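Local coordinates for protein PA0821 (Pseudomonas aeruginosa, PDB 7DRG) that probably acts as a type VI secretion immunity protein (antitoxin), protecting the cell against a putative effector with a VRR-NUC nuclease domain, at residues D194-A199 and D314-L319; L18-N23 and I34-C39. All blocks are in the same frame, centred on the assembly; numbering follows the deposited sequence.

Contact 1 of 2, residues D194-A199 and D314-L319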
# COMPACT_ATOMS: atom_id res chain seq x y z
N ASP B 194 12.90 -4.42 5.68
CA ASP B 194 11.90 -3.45 6.07
C ASP B 194 11.70 -2.33 5.07
O ASP B 194 10.71 -1.61 5.19
CB ASP B 194 12.27 -2.89 7.45
CG ASP B 194 12.29 -3.98 8.51
OD1 ASP B 194 11.23 -4.61 8.73
OD2 ASP B 194 13.37 -4.27 9.06
N GLU B 195 12.57 -2.19 4.07
CA GLU B 195 12.27 -1.30 2.95
C GLU B 195 10.90 -1.55 2.33
O GLU B 195 10.25 -0.57 1.94
CB GLU B 195 13.36 -1.40 1.88
CG GLU B 195 14.72 -0.85 2.31
CD GLU B 195 15.74 -0.86 1.20
OE1 GLU B 195 15.58 -1.64 0.23
OE2 GLU B 195 16.72 -0.07 1.28
N PRO B 196 10.41 -2.79 2.19
CA PRO B 196 9.06 -2.96 1.64
C PRO B 196 7.98 -2.27 2.46
O PRO B 196 7.00 -1.78 1.89
CB PRO B 196 8.88 -4.48 1.62
CG PRO B 196 10.25 -5.02 1.52
CD PRO B 196 11.10 -4.09 2.33
N SER B 197 8.13 -2.24 3.79
CA SER B 197 7.18 -1.49 4.62
C SER B 197 7.20 -0.01 4.27
O SER B 197 6.15 0.63 4.17
CB SER B 197 7.50 -1.70 6.10
OG SER B 197 7.49 -3.08 6.45
N GLU B 198 8.40 0.55 4.09
CA GLU B 198 8.52 1.94 3.69
C GLU B 198 7.91 2.19 2.31
O GLU B 198 7.22 3.19 2.10
CB GLU B 198 10.00 2.35 3.72
CG GLU B 198 10.26 3.79 3.34
CD GLU B 198 11.73 4.14 3.44
OE1 GLU B 198 12.57 3.45 2.82
OE2 GLU B 198 12.06 5.11 4.15
N ALA B 199 8.11 1.26 1.38
CA ALA B 199 7.57 1.44 0.03
C ALA B 199 6.04 1.41 0.04
O ALA B 199 5.39 2.19 -0.66
CB ALA B 199 8.12 0.36 -0.90
N ASP B 314 11.85 -11.74 -3.41
CA ASP B 314 10.81 -12.75 -3.56
C ASP B 314 9.45 -12.07 -3.69
O ASP B 314 8.49 -12.42 -3.01
CB ASP B 314 10.84 -13.74 -2.40
CG ASP B 314 10.01 -15.01 -2.67
OD1 ASP B 314 9.57 -15.22 -3.82
OD2 ASP B 314 9.81 -15.79 -1.71
N GLY B 315 9.38 -11.07 -4.57
CA GLY B 315 8.13 -10.42 -4.89
C GLY B 315 7.75 -9.26 -4.00
O GLY B 315 6.66 -8.70 -4.17
N GLU B 316 8.61 -8.86 -3.06
CA GLU B 316 8.23 -7.78 -2.17
C GLU B 316 8.36 -6.43 -2.87
O GLU B 316 9.08 -6.27 -3.87
CB GLU B 316 9.07 -7.80 -0.90
CG GLU B 316 10.51 -7.36 -1.09
CD GLU B 316 11.44 -8.47 -1.52
OE1 GLU B 316 10.98 -9.61 -1.78
OE2 GLU B 316 12.66 -8.20 -1.60
N LEU B 317 7.65 -5.44 -2.33
CA LEU B 317 7.62 -4.10 -2.89
C LEU B 317 8.94 -3.37 -2.64
O LEU B 317 9.47 -3.40 -1.53
CB LEU B 317 6.47 -3.32 -2.27
CG LEU B 317 5.79 -2.24 -3.12
CD1 LEU B 317 5.00 -2.90 -4.23
CD2 LEU B 317 4.89 -1.38 -2.25
N ARG B 318 9.48 -2.73 -3.69
CA ARG B 318 10.69 -1.93 -3.57
C ARG B 318 10.60 -0.74 -4.50
O ARG B 318 10.21 -0.89 -5.66
CB ARG B 318 11.95 -2.73 -3.94
CG ARG B 318 12.14 -4.04 -3.21
CD ARG B 318 12.89 -3.85 -1.91
NE ARG B 318 13.18 -5.14 -1.29
CZ ARG B 318 14.02 -5.32 -0.28
NH1 ARG B 318 14.68 -4.28 0.23
NH2 ARG B 318 14.21 -6.53 0.22
N LEU B 319 10.99 0.44 -4.02
CA LEU B 319 10.99 1.63 -4.86
C LEU B 319 12.30 1.67 -5.63
O LEU B 319 13.30 2.26 -5.19
CB LEU B 319 10.79 2.89 -4.02
CG LEU B 319 9.39 3.07 -3.45
CD1 LEU B 319 9.39 4.29 -2.53
CD2 LEU B 319 8.37 3.23 -4.56
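R318 runs alongside P196, meets E195 with its NH1 and completes a salt-bridge network of E195, R318 and E316 that joins helix 191-204 to the loop leading into helix 321-328. From R318 CB, CG lies beside the backbone N, and a bend at chi2 (-88°) places CD 4.1 Å from E195 OE1. R318 NE passes 4.1 Å from P196 CG and donates to E316 OE2. CZ has P196 CD over the centre of one guanidinium face, while the carboxylate carbons of E195 and E316 lie in its plane. R318 NH1 bonds E195 OE1 at 2.8 Å; the N-H is bent to 129°, a weak hydrogen bond within a salt bridge, and the carboxylate stands 79° from the guanidinium plane. R318 NH1 is also paired with D192. R318 NH2 returns to E316 OE2 at 2.9 Å, so two nitrogens hold one oxygen side-on; H313 N bonds it too. The E316 stem packs its CG 3.5 Å from P196 CG. One turn along the helix, A199 CB rests against L317 CD2 and L319 CG, both leucines also packing on W322 of the second subunit. L317 O is buried without a hydrogen-bond partner; P196 CA approaches it to 3.2 Å in a CA-H...O contact.

Contact 2 of 2, residues L18-N23 and I34-C39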
# COMPACT_ATOMS: atom_id res chain seq x y z
N LEU B 18 2.22 3.78 12.89
CA LEU B 18 3.23 4.40 13.75
C LEU B 18 4.43 3.48 13.98
O LEU B 18 5.57 3.93 13.91
CB LEU B 18 2.62 4.81 15.09
CG LEU B 18 1.40 5.73 15.01
CD1 LEU B 18 0.89 6.04 16.43
CD2 LEU B 18 1.74 7.02 14.25
N GLU B 19 4.18 2.21 14.23
CA GLU B 19 5.22 1.22 14.46
C GLU B 19 4.94 0.03 13.56
O GLU B 19 3.77 -0.35 13.40
CB GLU B 19 5.25 0.80 15.93
CG GLU B 19 6.46 0.01 16.36
CD GLU B 19 6.43 -0.29 17.85
OE1 GLU B 19 5.93 -1.38 18.23
OE2 GLU B 19 6.88 0.56 18.64
N ILE B 20 5.97 -0.54 12.94
CA ILE B 20 5.77 -1.65 12.01
C ILE B 20 6.69 -2.80 12.40
O ILE B 20 7.90 -2.62 12.55
CB ILE B 20 6.03 -1.24 10.54
CG1 ILE B 20 5.21 -0.01 10.17
CG2 ILE B 20 5.64 -2.39 9.61
CD1 ILE B 20 5.45 0.46 8.75
N ALA B 21 6.11 -4.00 12.52
CA ALA B 21 6.90 -5.16 12.88
C ALA B 21 7.92 -5.48 11.80
O ALA B 21 7.68 -5.25 10.61
CB ALA B 21 5.98 -6.37 13.11
N GLY B 22 9.06 -6.00 12.23
CA GLY B 22 10.11 -6.32 11.28
C GLY B 22 9.65 -7.37 10.29
O GLY B 22 8.93 -8.31 10.64
N ASN B 23 10.04 -7.19 9.03
CA ASN B 23 9.78 -8.15 7.96
C ASN B 23 8.29 -8.31 7.67
O ASN B 23 7.87 -9.34 7.13
CB ASN B 23 10.40 -9.52 8.30
CG ASN B 23 10.81 -10.29 7.07
OD1 ASN B 23 11.52 -9.77 6.22
ND2 ASN B 23 10.36 -11.54 6.98
N ILE B 34 11.28 -4.49 15.93
CA ILE B 34 10.60 -3.34 15.34
C ILE B 34 11.34 -2.97 14.06
O ILE B 34 12.49 -2.51 14.11
CB ILE B 34 10.55 -2.16 16.32
CG1 ILE B 34 9.84 -2.57 17.62
CG2 ILE B 34 9.86 -0.97 15.66
CD1 ILE B 34 9.90 -1.50 18.70
N GLY B 35 10.68 -3.15 12.92
CA GLY B 35 11.34 -2.89 11.65
C GLY B 35 11.32 -1.43 11.21
O GLY B 35 12.21 -1.00 10.47
N ALA B 36 10.30 -0.70 11.63
CA ALA B 36 10.16 0.70 11.20
C ALA B 36 9.39 1.51 12.23
O ALA B 36 8.49 0.99 12.80
CB ALA B 36 9.46 0.75 9.86
N VAL B 37 9.77 2.76 12.43
CA VAL B 37 9.00 3.62 13.36
C VAL B 37 8.84 4.99 12.72
O VAL B 37 9.79 5.51 12.23
CB VAL B 37 9.60 3.69 14.77
CG1 VAL B 37 11.02 4.18 14.76
CG2 VAL B 37 8.75 4.54 15.70
N LEU B 38 7.61 5.47 12.70
CA LEU B 38 7.31 6.79 12.12
C LEU B 38 7.77 7.87 13.09
O LEU B 38 7.42 7.81 14.24
CB LEU B 38 5.81 6.89 11.83
CG LEU B 38 5.36 8.12 11.05
CD1 LEU B 38 6.03 8.24 9.70
CD2 LEU B 38 3.85 8.16 10.91
N CYS B 39 8.55 8.80 12.59
CA CYS B 39 9.09 9.84 13.44
C CYS B 39 9.24 11.13 12.63
O CYS B 39 8.90 11.19 11.45
CB CYS B 39 10.41 9.39 14.07
SG CYS B 39 11.68 9.06 12.83
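The carboxylate of E19 has I34 CD1 over one face, 3.8 Å from E19 CD and at similar range from both oxygens. The two side chains cross at about a right angle: E19 CG, anti to the backbone N (chi1 -168°), meets I34 CG2 at 3.6 Å, and the extended chain beyond it carries the carboxylate to I34 CD1. The flat peptide groups of the two strands meet through their N-H and C=O groups: L38 N donates to L18 O at 2.8 Å almost straight (176°), and I20 N to A36 O. L18 O is also approached by V37 CA in a CA-H...O contact.

The pair forms the antiparallel beta hairpin of strands 19-22 and 34-46, interrupted by a classic beta bulge in which G35 and A36 both stand opposite I20. E19 and V37 are a non-hydrogen-bonded pair, I20 and A36 a hydrogen-bonded one. At the bulge I20 O accepts from two donors, A36 N at 3.2 Å and G35 N at 2.9 Å, the latter bond bent to 135° at its hydrogen. Beyond it the register moves by one residue, pairing A21 with I34. G35 has no side chain; a CB there would run into G22 CA, and the CA atoms of G22 and G35 are 3.7 Å apart. The adjoining backbone nitrogens of G22 and G35, both donors, do not bond each other. On the face opposite E19 and V37, I20 CB meets A36 CB at 4.0 Å; Y184 of strand 182-186 also touches I20. Toward the other end, L18 CD2 meets L38 CD2.

Overall arrangement
Near the N terminus, contact 2 closes first: strand 19-22 turns through an eleven-residue connection and returns as the start of strand 34-46. Contact 1 opens only much later, at helix 191-204, and closes a far longer loop of 114 residues at the segment before helix 321-328. The two are therefore in series along the chain, neither nested nor crossed. In space they are neighbours, with centres about 13 Å apart. Helix 191-204 links them: D194 OD1 probably accepts a hydrogen bond from N23 N at 2.9 Å, and S197 OG packs on I20 CG2. The helix thus sits between the N-terminal hairpin and the 314-319 loop.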